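Local coordinates for protein D-hydantoinase (Ralstonia pickettii, PDB 1NFG) that probably catalyses the stereospecific hydrolysis of the cyclic amide bond of D-hydantoin derivatives, with two zinc ions bound in each subunit, at residues I4-T9 against E39-A44; V49-I54 against Q360-V365; H98-A103 against Y121-L126; S316-G321 against A409-S414. One frame throughout, in Å; residues are numbered along the deposited sequence.

In the fold
Contacts 1 and 2, with centres 19 Å apart, touch each other where strands 8-12 and 48-58 pair. Contact 1 lies in the N-terminal part of the small beta-sandwich, and contact 2 follows where strand 48-58 leads toward the TIM barrel and meets helix 358-372. Contact 3, nested within the chain loop closed by contact 2, joins a helix and a strand of one beta-alpha-beta unit on the other side of the chain's centre, the centres of the two contacts about 29 Å apart. Contact 4, whose segments alternate with those of contact 2, brings together two loops near the zinc site, its centre about 27 Å from those of contacts 2 and 3. Together they sample the sandwich, its junction with the barrel, the barrel wall and the loops beside the zinc site.

Contact 1. Residues I4-T9 against E39-A44; sequences IIKNGT and ERTIDA
Asp-43 OD1 accepts two N-H groups: Asn-7 ND2 at 2.9 Å, and the backbone N of Ala-45 just beyond the strand. The Asn-7 bond lies at the end of a parallel pair, strand 4-6 beside strand 40-43, in the small beta-sandwich that accompanies the TIM barrel in this family. The strand axes approach to 4.7 Å and diverge by 23°. Between them the bonds alternate: Ile-42 N to Ile-4 O (2.8 Å), Lys-6 N to Ile-42 O (3.0 Å), then Ala-44 N to Lys-6 O (2.8 Å). Ile-5 and Ile-42 share one face, turned to Ile-390, Leu-392 and Val-433; there Ile-5 CG2 also meets Ala-44 CB at 3.6 Å. Lys-6 and Thr-41 lie on the other face. Lys-6 CG stands between its backbone N and carbonyl carbon (chi1 68°), and the extended chain crosses Thr-41 at about a right angle, with CE 3.8 Å from Thr-41 CG2. Lys-6 NZ stops 4.6 Å from Asp-43 OD2, too far for a direct ion pair. Asp-43 OD1 lies near the amide plane of Asn-7, whereas Asn-7 ND2 stands above the carboxylate plane, the two groups being turned 57° apart.

Contact 2. Residues V49-I54 against Q360-V365; sequences VFPGGI and QFVELV
Phe-50 and Pro-51, on strand 49-51, face helix 360-365 across an axis separation of 9.1 Å, the two elements running in roughly the same direction, 32° apart. Beyond Gly-52 the chain swings closer to the helix, and Ile-54 N donates a nearly straight hydrogen bond of 3.0 Å to Val-365 O, arriving in the carbonyl plane. That oxygen belongs to a wider, pi-type turn of the helix and also receives a weak bond from Arg-343. Upstream the contact is apolar. Val-362 divides its two methyls between neighbouring residues: CG1, anti to the backbone N (chi1 177°), lies 3.6 Å from Pro-51 CD, while CG2 comes within 3.5 Å of Phe-50 CD1. Phe-361 approaches Phe-50 from the same side of its ring as Val-362, but at CE2, CD2 and CZ. Phe-361 CE2 sits over that face, displaced toward the rim, with the closest approach 3.8 Å to Phe-50 CE2. The two rings meet obliquely, their planes inclined at 54°. Val-365 CB in turn lies over the centre of a Phe-361 face, and Tyr-348 meets that ring edge-to-face. Around Phe-50, the rings of Trp-393 and Tyr-48 extend the aromatic cluster. Strand 49-51 still bonds to strands 8-12 and 390-400 of the small domain, whereas Gly-53 already bonds to Gly-84 and the chain continues to the zinc ligand His-57. The arrangement therefore marks the junction of beta-sandwich and TIM barrel characteristic of the amidohydrolase fold.

Contact 3. Residues H98-A103 against Y121-L126; sequences HSLAEA and YHIIVL
Leu-100, in the first turn of helix 100-111, reaches down onto Ile-123 and Val-125 of the neighbouring barrel strand and its end. Its CB is still 4.6 Å from Ile-123 CD1. CG, anti to the carbonyl carbon (chi1 -63°), comes to 4.5 Å from Ile-123 CG1. Both methyls reach Ile-123 CG1, Leu-100 CD2 at 4.0 Å and CD1 at 4.3 Å, and CD2 also lies 4.4 Å from Val-125 CG2. Ile-123 crosses the leucine at about a right angle. Its CG1 is anti to the backbone N (chi1 -175°), and chi2 of 52° turns CD1 so that it also meets Ala-103 CB, one helical turn on, at 4.5 Å. Val-132 of helix 130-135 packs on both Leu-100 and Val-125. Strand 85-93, helix 100-111 and strand 118-124 form a beta-alpha-beta unit of the TIM barrel, and this contact seats the helix on its outgoing strand. Ile-124, next along the strand, leads away from the helix, its side chain about 5 Å from that of the zinc ligand His-59. Ser-99 N-caps the helix, its OG accepting Glu-102 N at 2.9 Å, and Glu-135 accepts Leu-100 N and Ala-101 N. With these polar groups served beside the interface, the contact between the two segments is apolar, by van der Waals packing, and no hydrogen bond joins them.

Contact 4. Residues S316-G321 against A409-S414; sequences SWLFKG and AMDYSS
Asp-411 holds two successive backbone amides, those of Phe-319 and Lys-320, with one carboxylate. Its CG stands between the backbone N and the carbonyl carbon (chi1 58°). Asp-411 OD1 accepts Phe-319 N at 2.8 Å through its syn lone pair, and Asp-411 OD2 accepts Lys-320 N at 3.0 Å, also from the syn side but 19° out of the carboxylate plane; Phe-319 N makes a further weak bond to OD2. Leu-318 passes obliquely alongside, its CD2 3.4 Å from Asp-411 OD1. Met-410 folds back on itself, bent at chi2 and chi3 (chi2 -63°), laying SD 3.6 Å from Ser-316 CB and bringing CE beside the Trp-317 carbonyl. Ser-316 OG itself is bonded to Asp-71 N. Tyr-412 presents its edge to Trp-317 O, which lies near the ring plane, 3.8 Å from CE1. Phe-319 CB packs 3.7 Å from Tyr-412 CD1. The Phe-319 ring leads away from the 409-414 loop and forms a cation-pi pair with Lys-282. The 316-321 loop follows barrel strand 310-311 and the zinc ligand Asp-313, and the Trp-317 side chain is about 6 Å from that of Asn-335, a probable substrate-binding residue. The carboxylate is probably charged, the two main-chain N-H groups stabilising the negative charge shared by OD1 and OD2, and this pairing fixes the backbone at 319-320 against the 409-414 loop beside the active site.

Contact 1. Residues I4-T9 against E39-A44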
loop_
_atom_site.group_PDB
_atom_site.type_symbol
_atom_site.label_atom_id
_atom_site.label_comp_id
_atom_site.label_asym_id
_atom_site.label_seq_id
_atom_site.Cartn_x
_atom_site.Cartn_y
_atom_site.Cartn_z
ATOM N N ILE A 4 -19.846 1.761 49.766
ATOM C CA ILE A 4 -20.883 1.348 48.836
ATOM C C ILE A 4 -21.151 2.514 47.898
ATOM O O ILE A 4 -21.376 3.644 48.345
ATOM C CB ILE A 4 -22.216 0.998 49.542
ATOM C CG1 ILE A 4 -22.082 -0.312 50.317
ATOM C CG2 ILE A 4 -23.337 0.864 48.506
ATOM C CD1 ILE A 4 -23.322 -0.661 51.144
ATOM N N ILE A 5 -21.103 2.241 46.598
ATOM C CA ILE A 5 -21.384 3.269 45.605
ATOM C C ILE A 5 -22.712 2.863 44.975
ATOM O O ILE A 5 -22.814 1.818 44.316
ATOM C CB ILE A 5 -20.266 3.351 44.545
ATOM C CG1 ILE A 5 -18.944 3.707 45.231
ATOM C CG2 ILE A 5 -20.605 4.420 43.508
ATOM C CD1 ILE A 5 -17.742 3.648 44.324
ATOM N N LYS A 6 -23.729 3.690 45.199
ATOM C CA LYS A 6 -25.076 3.408 44.718
ATOM C C LYS A 6 -25.620 4.399 43.698
ATOM O O LYS A 6 -25.151 5.538 43.608
ATOM C CB LYS A 6 -26.040 3.386 45.907
ATOM C CG LYS A 6 -26.222 4.766 46.538
ATOM C CD LYS A 6 -27.264 4.782 47.637
ATOM C CE LYS A 6 -27.412 6.186 48.226
ATOM N NZ LYS A 6 -28.447 6.257 49.304
ATOM N N ASN A 7 -26.633 3.950 42.955
ATOM C CA ASN A 7 -27.321 4.774 41.960
ATOM C C ASN A 7 -26.487 5.194 40.764
ATOM O O ASN A 7 -26.862 6.121 40.040
ATOM C CB ASN A 7 -27.884 6.050 42.606
ATOM C CG ASN A 7 -28.719 5.768 43.835
ATOM O OD1 ASN A 7 -29.378 4.730 43.931
ATOM N ND2 ASN A 7 -28.707 6.700 44.781
ATOM N N GLY A 8 -25.358 4.530 40.557
ATOM C CA GLY A 8 -24.518 4.892 39.437
ATOM C C GLY A 8 -24.606 3.882 38.316
ATOM O O GLY A 8 -25.162 2.790 38.479
ATOM N N THR A 9 -24.059 4.259 37.168
ATOM C CA THR A 9 -24.043 3.380 36.013
ATOM C C THR A 9 -22.609 2.908 35.820
ATOM O O THR A 9 -21.738 3.684 35.430
ATOM C CB THR A 9 -24.515 4.115 34.746
ATOM O OG1 THR A 9 -25.829 4.640 34.967
ATOM C CG2 THR A 9 -24.551 3.164 33.558
ATOM N N GLU A 39 -19.451 1.598 56.123
ATOM C CA GLU A 39 -18.835 2.756 56.761
ATOM C C GLU A 39 -19.292 4.019 56.057
ATOM O O GLU A 39 -19.789 4.952 56.683
ATOM C CB GLU A 39 -17.308 2.658 56.681
ATOM C CG GLU A 39 -16.690 1.774 57.743
ATOM C CD GLU A 39 -16.655 2.455 59.102
ATOM O OE1 GLU A 39 -17.709 2.972 59.544
ATOM O OE2 GLU A 39 -15.570 2.472 59.729
ATOM N N ARG A 40 -19.125 4.043 54.742
ATOM C CA ARG A 40 -19.531 5.198 53.968
ATOM C C ARG A 40 -20.301 4.760 52.739
ATOM O O ARG A 40 -20.106 3.658 52.232
ATOM C CB ARG A 40 -18.308 6.007 53.549
ATOM C CG ARG A 40 -18.648 7.272 52.793
ATOM C CD ARG A 40 -17.388 8.003 52.393
ATOM N NE ARG A 40 -17.691 9.279 51.759
ATOM C CZ ARG A 40 -16.781 10.207 51.483
ATOM N NH1 ARG A 40 -15.506 9.998 51.783
ATOM N NH2 ARG A 40 -17.155 11.353 50.929
ATOM N N THR A 41 -21.190 5.629 52.278
ATOM C CA THR A 41 -21.981 5.354 51.093
ATOM C C THR A 41 -21.886 6.567 50.191
ATOM O O THR A 41 -22.063 7.701 50.637
ATOM C CB THR A 41 -23.467 5.094 51.434
ATOM O OG1 THR A 41 -23.596 3.823 52.088
ATOM C CG2 THR A 41 -24.315 5.096 50.166
ATOM N N ILE A 42 -21.576 6.328 48.923
ATOM C CA ILE A 42 -21.468 7.416 47.967
ATOM C C ILE A 42 -22.624 7.326 46.979
ATOM O O ILE A 42 -22.961 6.242 46.491
ATOM C CB ILE A 42 -20.131 7.361 47.212
ATOM C CG1 ILE A 42 -18.973 7.523 48.205
ATOM C CG2 ILE A 42 -20.093 8.450 46.151
ATOM C CD1 ILE A 42 -17.588 7.364 47.589
ATOM N N ASP A 43 -23.238 8.471 46.706
ATOM C CA ASP A 43 -24.359 8.530 45.785
ATOM C C ASP A 43 -23.868 8.917 44.394
ATOM O O ASP A 43 -23.610 10.092 44.120
ATOM C CB ASP A 43 -25.377 9.559 46.272
ATOM C CG ASP A 43 -26.745 9.361 45.652
ATOM O OD1 ASP A 43 -26.818 8.860 44.509
ATOM O OD2 ASP A 43 -27.747 9.715 46.304
ATOM N N ALA A 44 -23.745 7.924 43.518
ATOM C CA ALA A 44 -23.278 8.156 42.154
ATOM C C ALA A 44 -24.436 8.434 41.197
ATOM O O ALA A 44 -24.307 8.268 39.987
ATOM C CB ALA A 44 -22.478 6.954 41.669
#

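Contact 2. Residues V49-I54 against Q360-V365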
loop_
_atom_site.group_PDB
_atom_site.type_symbol
_atom_site.label_atom_id
_atom_site.label_comp_id
_atom_site.label_asym_id
_atom_site.label_seq_id
_atom_site.Cartn_x
_atom_site.Cartn_y
_atom_site.Cartn_z
ATOM N N VAL A 49 -19.650 5.180 36.692
ATOM C CA VAL A 49 -18.683 4.592 37.602
ATOM C C VAL A 49 -17.666 3.907 36.698
ATOM O O VAL A 49 -17.856 2.750 36.312
ATOM C CB VAL A 49 -19.342 3.537 38.520
ATOM C CG1 VAL A 49 -18.306 2.925 39.450
ATOM C CG2 VAL A 49 -20.474 4.173 39.312
ATOM N N PHE A 50 -16.602 4.633 36.352
ATOM C CA PHE A 50 -15.544 4.122 35.472
ATOM C C PHE A 50 -14.363 3.533 36.229
ATOM O O PHE A 50 -14.124 3.871 37.391
ATOM C CB PHE A 50 -14.941 5.245 34.621
ATOM C CG PHE A 50 -15.857 5.826 33.588
ATOM C CD1 PHE A 50 -16.570 5.008 32.717
ATOM C CD2 PHE A 50 -15.917 7.206 33.415
ATOM C CE1 PHE A 50 -17.328 5.565 31.674
ATOM C CE2 PHE A 50 -16.667 7.772 32.380
ATOM C CZ PHE A 50 -17.374 6.951 31.507
ATOM N N PRO A 51 -13.607 2.632 35.579
ATOM C CA PRO A 51 -12.435 2.053 36.241
ATOM C C PRO A 51 -11.451 3.231 36.308
ATOM O O PRO A 51 -11.552 4.163 35.505
ATOM C CB PRO A 51 -11.970 0.991 35.248
ATOM C CG PRO A 51 -13.232 0.541 34.620
ATOM C CD PRO A 51 -13.970 1.846 34.385
ATOM N N GLY A 52 -10.514 3.219 37.247
ATOM C CA GLY A 52 -9.574 4.330 37.327
ATOM C C GLY A 52 -8.652 4.432 36.120
ATOM O O GLY A 52 -8.193 3.417 35.589
ATOM N N GLY A 53 -8.376 5.659 35.686
ATOM C CA GLY A 53 -7.499 5.857 34.546
ATOM C C GLY A 53 -6.113 5.263 34.751
ATOM O O GLY A 53 -5.609 5.202 35.871
ATOM N N ILE A 54 -5.492 4.819 33.665
ATOM C CA ILE A 54 -4.160 4.231 33.732
ATOM C C ILE A 54 -3.270 4.836 32.654
ATOM O O ILE A 54 -3.415 4.520 31.476
ATOM C CB ILE A 54 -4.224 2.713 33.540
ATOM C CG1 ILE A 54 -5.025 2.087 34.689
ATOM C CG2 ILE A 54 -2.819 2.139 33.474
ATOM C CD1 ILE A 54 -5.186 0.591 34.581
ATOM N N GLN A 360 -15.445 2.298 24.457
ATOM C CA GLN A 360 -14.063 2.317 23.976
ATOM C C GLN A 360 -13.237 3.280 24.827
ATOM O O GLN A 360 -12.042 3.077 25.025
ATOM C CB GLN A 360 -14.000 2.750 22.510
ATOM C CG GLN A 360 -14.538 1.719 21.538
ATOM C CD GLN A 360 -14.511 2.198 20.097
ATOM O OE1 GLN A 360 -14.995 3.292 19.782
ATOM N NE2 GLN A 360 -13.955 1.375 19.211
ATOM N N PHE A 361 -13.883 4.332 25.321
ATOM C CA PHE A 361 -13.216 5.304 26.171
ATOM C C PHE A 361 -12.504 4.563 27.304
ATOM O O PHE A 361 -11.313 4.760 27.538
ATOM C CB PHE A 361 -14.238 6.268 26.757
ATOM C CG PHE A 361 -13.691 7.139 27.852
ATOM C CD1 PHE A 361 -12.828 8.191 27.561
ATOM C CD2 PHE A 361 -14.046 6.913 29.178
ATOM C CE1 PHE A 361 -12.331 9.011 28.576
ATOM C CE2 PHE A 361 -13.557 7.722 30.196
ATOM C CZ PHE A 361 -12.698 8.775 29.895
ATOM N N VAL A 362 -13.245 3.704 27.999
ATOM C CA VAL A 362 -12.691 2.931 29.101
ATOM C C VAL A 362 -11.599 1.983 28.618
ATOM O O VAL A 362 -10.558 1.844 29.261
ATOM C CB VAL A 362 -13.799 2.120 29.823
ATOM C CG1 VAL A 362 -13.189 1.250 30.936
ATOM C CG2 VAL A 362 -14.844 3.078 30.396
ATOM N N GLU A 363 -11.832 1.325 27.490
ATOM C CA GLU A 363 -10.840 0.408 26.941
ATOM C C GLU A 363 -9.496 1.108 26.756
ATOM O O GLU A 363 -8.463 0.637 27.225
ATOM C CB GLU A 363 -11.307 -0.142 25.585
ATOM C CG GLU A 363 -10.197 -0.837 24.787
ATOM C CD GLU A 363 -10.587 -1.157 23.346
ATOM O OE1 GLU A 363 -11.392 -0.410 22.747
ATOM O OE2 GLU A 363 -10.069 -2.152 22.801
ATOM N N LEU A 364 -9.529 2.243 26.076
ATOM C CA LEU A 364 -8.329 3.013 25.775
ATOM C C LEU A 364 -7.708 3.714 26.964
ATOM O O LEU A 364 -6.493 3.715 27.141
ATOM C CB LEU A 364 -8.651 4.065 24.716
ATOM C CG LEU A 364 -9.112 3.553 23.358
ATOM C CD1 LEU A 364 -9.620 4.712 22.520
ATOM C CD2 LEU A 364 -7.954 2.841 22.680
ATOM N N VAL A 365 -8.561 4.326 27.767
ATOM C CA VAL A 365 -8.134 5.086 28.927
ATOM C C VAL A 365 -7.659 4.250 30.122
ATOM O O VAL A 365 -6.917 4.749 30.975
ATOM C CB VAL A 365 -9.289 6.046 29.329
ATOM C CG1 VAL A 365 -9.440 6.135 30.815
ATOM C CG2 VAL A 365 -9.041 7.404 28.726
#

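Contact 3. Residues H98-A103 against Y121-L126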
loop_
_atom_site.group_PDB
_atom_site.type_symbol
_atom_site.label_atom_id
_atom_site.label_comp_id
_atom_site.label_asym_id
_atom_site.label_seq_id
_atom_site.Cartn_x
_atom_site.Cartn_y
_atom_site.Cartn_z
ATOM N N HIS A 98 25.987 4.619 34.942
ATOM C CA HIS A 98 25.432 3.953 36.115
ATOM C C HIS A 98 24.580 2.736 35.726
ATOM O O HIS A 98 24.228 2.562 34.556
ATOM C CB HIS A 98 24.630 4.966 36.941
ATOM C CG HIS A 98 25.475 6.038 37.564
ATOM N ND1 HIS A 98 26.284 5.809 38.658
ATOM C CD2 HIS A 98 25.672 7.334 37.216
ATOM C CE1 HIS A 98 26.941 6.918 38.956
ATOM N NE2 HIS A 98 26.590 7.859 38.096
ATOM N N SER A 99 24.269 1.889 36.705
ATOM C CA SER A 99 23.486 0.678 36.460
ATOM C C SER A 99 21.982 0.924 36.408
ATOM O O SER A 99 21.498 2.022 36.717
ATOM C CB SER A 99 23.762 -0.351 37.551
ATOM O OG SER A 99 23.280 0.117 38.799
ATOM N N LEU A 100 21.242 -0.110 36.017
ATOM C CA LEU A 100 19.792 0.005 35.957
ATOM C C LEU A 100 19.293 -0.003 37.399
ATOM O O LEU A 100 18.444 0.812 37.782
ATOM C CB LEU A 100 19.184 -1.153 35.146
ATOM C CG LEU A 100 19.623 -1.164 33.674
ATOM C CD1 LEU A 100 18.881 -2.242 32.919
ATOM C CD2 LEU A 100 19.360 0.199 33.052
ATOM N N ALA A 101 19.842 -0.915 38.198
ATOM C CA ALA A 101 19.478 -1.002 39.603
ATOM C C ALA A 101 19.654 0.375 40.253
ATOM O O ALA A 101 18.741 0.857 40.936
ATOM C CB ALA A 101 20.344 -2.025 40.296
ATOM N N GLU A 102 20.812 1.010 40.031
ATOM C CA GLU A 102 21.077 2.335 40.599
ATOM C C GLU A 102 19.905 3.255 40.231
ATOM O O GLU A 102 19.472 4.083 41.035
ATOM C CB GLU A 102 22.405 2.947 40.061
ATOM C CG GLU A 102 23.764 2.431 40.663
ATOM C CD GLU A 102 24.951 3.417 40.439
ATOM O OE1 GLU A 102 24.780 4.609 40.773
ATOM O OE2 GLU A 102 26.049 3.027 39.947
ATOM N N ALA A 103 19.386 3.086 39.013
ATOM C CA ALA A 103 18.274 3.896 38.502
ATOM C C ALA A 103 16.955 3.592 39.209
ATOM O O ALA A 103 16.220 4.505 39.598
ATOM C CB ALA A 103 18.120 3.685 36.995
ATOM N N TYR A 121 7.047 0.928 36.853
ATOM C CA TYR A 121 8.160 1.557 36.133
ATOM C C TYR A 121 8.470 0.923 34.793
ATOM O O TYR A 121 8.324 -0.284 34.612
ATOM C CB TYR A 121 9.488 1.485 36.910
ATOM C CG TYR A 121 9.554 2.069 38.306
ATOM C CD1 TYR A 121 8.860 3.230 38.650
ATOM C CD2 TYR A 121 10.374 1.477 39.271
ATOM C CE1 TYR A 121 8.982 3.784 39.928
ATOM C CE2 TYR A 121 10.506 2.021 40.547
ATOM C CZ TYR A 121 9.808 3.168 40.872
ATOM O OH TYR A 121 9.922 3.683 42.145
ATOM N N HIS A 122 8.913 1.755 33.858
ATOM C CA HIS A 122 9.386 1.280 32.561
ATOM C C HIS A 122 10.862 1.588 32.758
ATOM O O HIS A 122 11.202 2.567 33.434
ATOM C CB HIS A 122 8.912 2.143 31.393
ATOM C CG HIS A 122 7.437 2.121 31.168
ATOM N ND1 HIS A 122 6.748 0.965 30.877
ATOM C CD2 HIS A 122 6.532 3.126 31.133
ATOM C CE1 HIS A 122 5.478 1.260 30.668
ATOM N NE2 HIS A 122 5.321 2.564 30.816
ATOM N N ILE A 123 11.750 0.787 32.190
ATOM C CA ILE A 123 13.157 1.095 32.359
ATOM C C ILE A 123 13.776 1.613 31.059
ATOM O O ILE A 123 13.730 0.938 30.026
ATOM C CB ILE A 123 13.945 -0.137 32.868
ATOM C CG1 ILE A 123 15.400 0.263 33.142
ATOM C CG2 ILE A 123 13.852 -1.275 31.858
ATOM C CD1 ILE A 123 15.542 1.487 34.054
ATOM N N ILE A 124 14.330 2.824 31.108
ATOM C CA ILE A 124 14.978 3.408 29.941
ATOM C C ILE A 124 16.445 3.008 29.924
ATOM O O ILE A 124 17.163 3.224 30.898
ATOM C CB ILE A 124 14.949 4.941 29.950
ATOM C CG1 ILE A 124 13.525 5.451 29.766
ATOM C CG2 ILE A 124 15.837 5.468 28.841
ATOM C CD1 ILE A 124 13.436 6.949 29.616
ATOM N N VAL A 125 16.885 2.430 28.815
ATOM C CA VAL A 125 18.271 2.022 28.663
ATOM C C VAL A 125 18.960 2.967 27.676
ATOM O O VAL A 125 18.756 2.860 26.469
ATOM C CB VAL A 125 18.361 0.594 28.127
ATOM C CG1 VAL A 125 19.813 0.177 27.984
ATOM C CG2 VAL A 125 17.624 -0.343 29.051
ATOM N N LEU A 126 19.758 3.899 28.186
ATOM C CA LEU A 126 20.465 4.832 27.319
ATOM C C LEU A 126 21.995 4.683 27.368
ATOM O O LEU A 126 22.723 5.498 26.799
ATOM C CB LEU A 126 20.050 6.270 27.643
ATOM C CG LEU A 126 19.964 6.713 29.103
ATOM C CD1 LEU A 126 21.340 6.679 29.762
ATOM C CD2 LEU A 126 19.381 8.116 29.149
#

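Contact 4. Residues S316-G321 against A409-S414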
loop_
_atom_site.group_PDB
_atom_site.type_symbol
_atom_site.label_atom_id
_atom_site.label_comp_id
_atom_site.label_asym_id
_atom_site.label_seq_id
_atom_site.Cartn_x
_atom_site.Cartn_y
_atom_site.Cartn_z
ATOM N N SER A 316 7.008 18.430 32.480
ATOM C CA SER A 316 6.778 19.686 33.171
ATOM C C SER A 316 7.927 20.671 33.033
ATOM O O SER A 316 8.820 20.724 33.877
ATOM C CB SER A 316 6.487 19.410 34.651
ATOM O OG SER A 316 7.310 18.360 35.140
ATOM N N TRP A 317 7.908 21.448 31.956
ATOM C CA TRP A 317 8.935 22.452 31.734
ATOM C C TRP A 317 8.244 23.807 31.787
ATOM O O TRP A 317 7.541 24.192 30.853
ATOM C CB TRP A 317 9.598 22.254 30.374
ATOM C CG TRP A 317 10.266 20.930 30.222
ATOM C CD1 TRP A 317 10.031 20.005 29.246
ATOM C CD2 TRP A 317 11.279 20.373 31.068
ATOM N NE1 TRP A 317 10.831 18.904 29.432
ATOM C CE2 TRP A 317 11.608 19.102 30.543
ATOM C CE3 TRP A 317 11.940 20.821 32.218
ATOM C CZ2 TRP A 317 12.572 18.270 31.129
ATOM C CZ3 TRP A 317 12.901 19.994 32.803
ATOM C CH2 TRP A 317 13.206 18.732 32.256
ATOM N N LEU A 318 8.431 24.514 32.895
ATOM C CA LEU A 318 7.821 25.821 33.081
ATOM C C LEU A 318 7.960 26.658 31.830
ATOM O O LEU A 318 9.027 26.708 31.217
ATOM C CB LEU A 318 8.477 26.559 34.247
ATOM C CG LEU A 318 8.359 25.943 35.637
ATOM C CD1 LEU A 318 9.141 26.804 36.612
ATOM C CD2 LEU A 318 6.896 25.846 36.052
ATOM N N PHE A 319 6.873 27.311 31.442
ATOM C CA PHE A 319 6.918 28.152 30.268
ATOM C C PHE A 319 7.929 29.253 30.540
ATOM O O PHE A 319 8.707 29.626 29.660
ATOM C CB PHE A 319 5.551 28.768 29.986
ATOM C CG PHE A 319 5.559 29.733 28.843
ATOM C CD1 PHE A 319 6.033 29.344 27.592
ATOM C CD2 PHE A 319 5.099 31.033 29.011
ATOM C CE1 PHE A 319 6.052 30.238 26.525
ATOM C CE2 PHE A 319 5.113 31.937 27.951
ATOM C CZ PHE A 319 5.590 31.538 26.704
ATOM N N LYS A 320 7.917 29.766 31.768
ATOM C CA LYS A 320 8.841 30.823 32.145
ATOM C C LYS A 320 10.202 30.260 32.546
ATOM O O LYS A 320 11.211 30.491 31.878
ATOM C CB LYS A 320 8.270 31.648 33.290
ATOM C CG LYS A 320 9.063 32.914 33.523
ATOM C CD LYS A 320 8.436 33.808 34.576
ATOM C CE LYS A 320 9.238 35.095 34.746
ATOM N NZ LYS A 320 8.613 36.001 35.754
ATOM N N GLY A 321 10.244 29.504 33.627
ATOM C CA GLY A 321 11.520 28.956 34.038
ATOM C C GLY A 321 12.320 28.129 33.033
ATOM O O GLY A 321 13.519 28.351 32.875
ATOM N N ALA A 409 2.321 21.394 39.467
ATOM C CA ALA A 409 3.204 22.537 39.684
ATOM C C ALA A 409 3.586 23.346 38.436
ATOM O O ALA A 409 4.527 24.144 38.485
ATOM C CB ALA A 409 4.465 22.067 40.401
ATOM N N MET A 410 2.860 23.161 37.334
ATOM C CA MET A 410 3.159 23.875 36.091
ATOM C C MET A 410 2.560 25.271 35.994
ATOM O O MET A 410 1.613 25.602 36.704
ATOM C CB MET A 410 2.702 23.050 34.889
ATOM C CG MET A 410 3.692 21.977 34.487
ATOM S SD MET A 410 5.256 22.701 33.966
ATOM C CE MET A 410 4.867 23.154 32.286
ATOM N N ASP A 411 3.118 26.088 35.102
ATOM C CA ASP A 411 2.634 27.453 34.914
ATOM C C ASP A 411 1.711 27.616 33.707
ATOM O O ASP A 411 1.377 28.735 33.320
ATOM C CB ASP A 411 3.812 28.431 34.828
ATOM C CG ASP A 411 4.783 28.094 33.711
ATOM O OD1 ASP A 411 4.994 26.890 33.439
ATOM O OD2 ASP A 411 5.351 29.041 33.120
ATOM N N TYR A 412 1.298 26.496 33.117
ATOM C CA TYR A 412 0.377 26.522 31.983
ATOM C C TYR A 412 -0.184 25.135 31.678
ATOM O O TYR A 412 0.333 24.120 32.151
ATOM C CB TYR A 412 1.050 27.086 30.719
ATOM C CG TYR A 412 1.934 26.111 29.969
ATOM C CD1 TYR A 412 3.263 25.905 30.343
ATOM C CD2 TYR A 412 1.440 25.389 28.882
ATOM C CE1 TYR A 412 4.080 25.003 29.650
ATOM C CE2 TYR A 412 2.244 24.484 28.184
ATOM C CZ TYR A 412 3.562 24.296 28.571
ATOM O OH TYR A 412 4.355 23.402 27.883
ATOM N N SER A 413 -1.258 25.111 30.892
ATOM C CA SER A 413 -1.895 23.866 30.473
ATOM C C SER A 413 -1.875 23.792 28.948
ATOM O O SER A 413 -2.032 24.811 28.268
ATOM C CB SER A 413 -3.341 23.804 30.955
ATOM O OG SER A 413 -3.985 22.662 30.416
ATOM N N SER A 414 -1.674 22.590 28.418
ATOM C CA SER A 414 -1.635 22.393 26.973
ATOM C C SER A 414 -3.035 22.548 26.392
ATOM O O SER A 414 -3.207 22.742 25.188
ATOM C CB SER A 414 -1.110 20.998 26.647
ATOM O OG SER A 414 0.142 20.769 27.265
#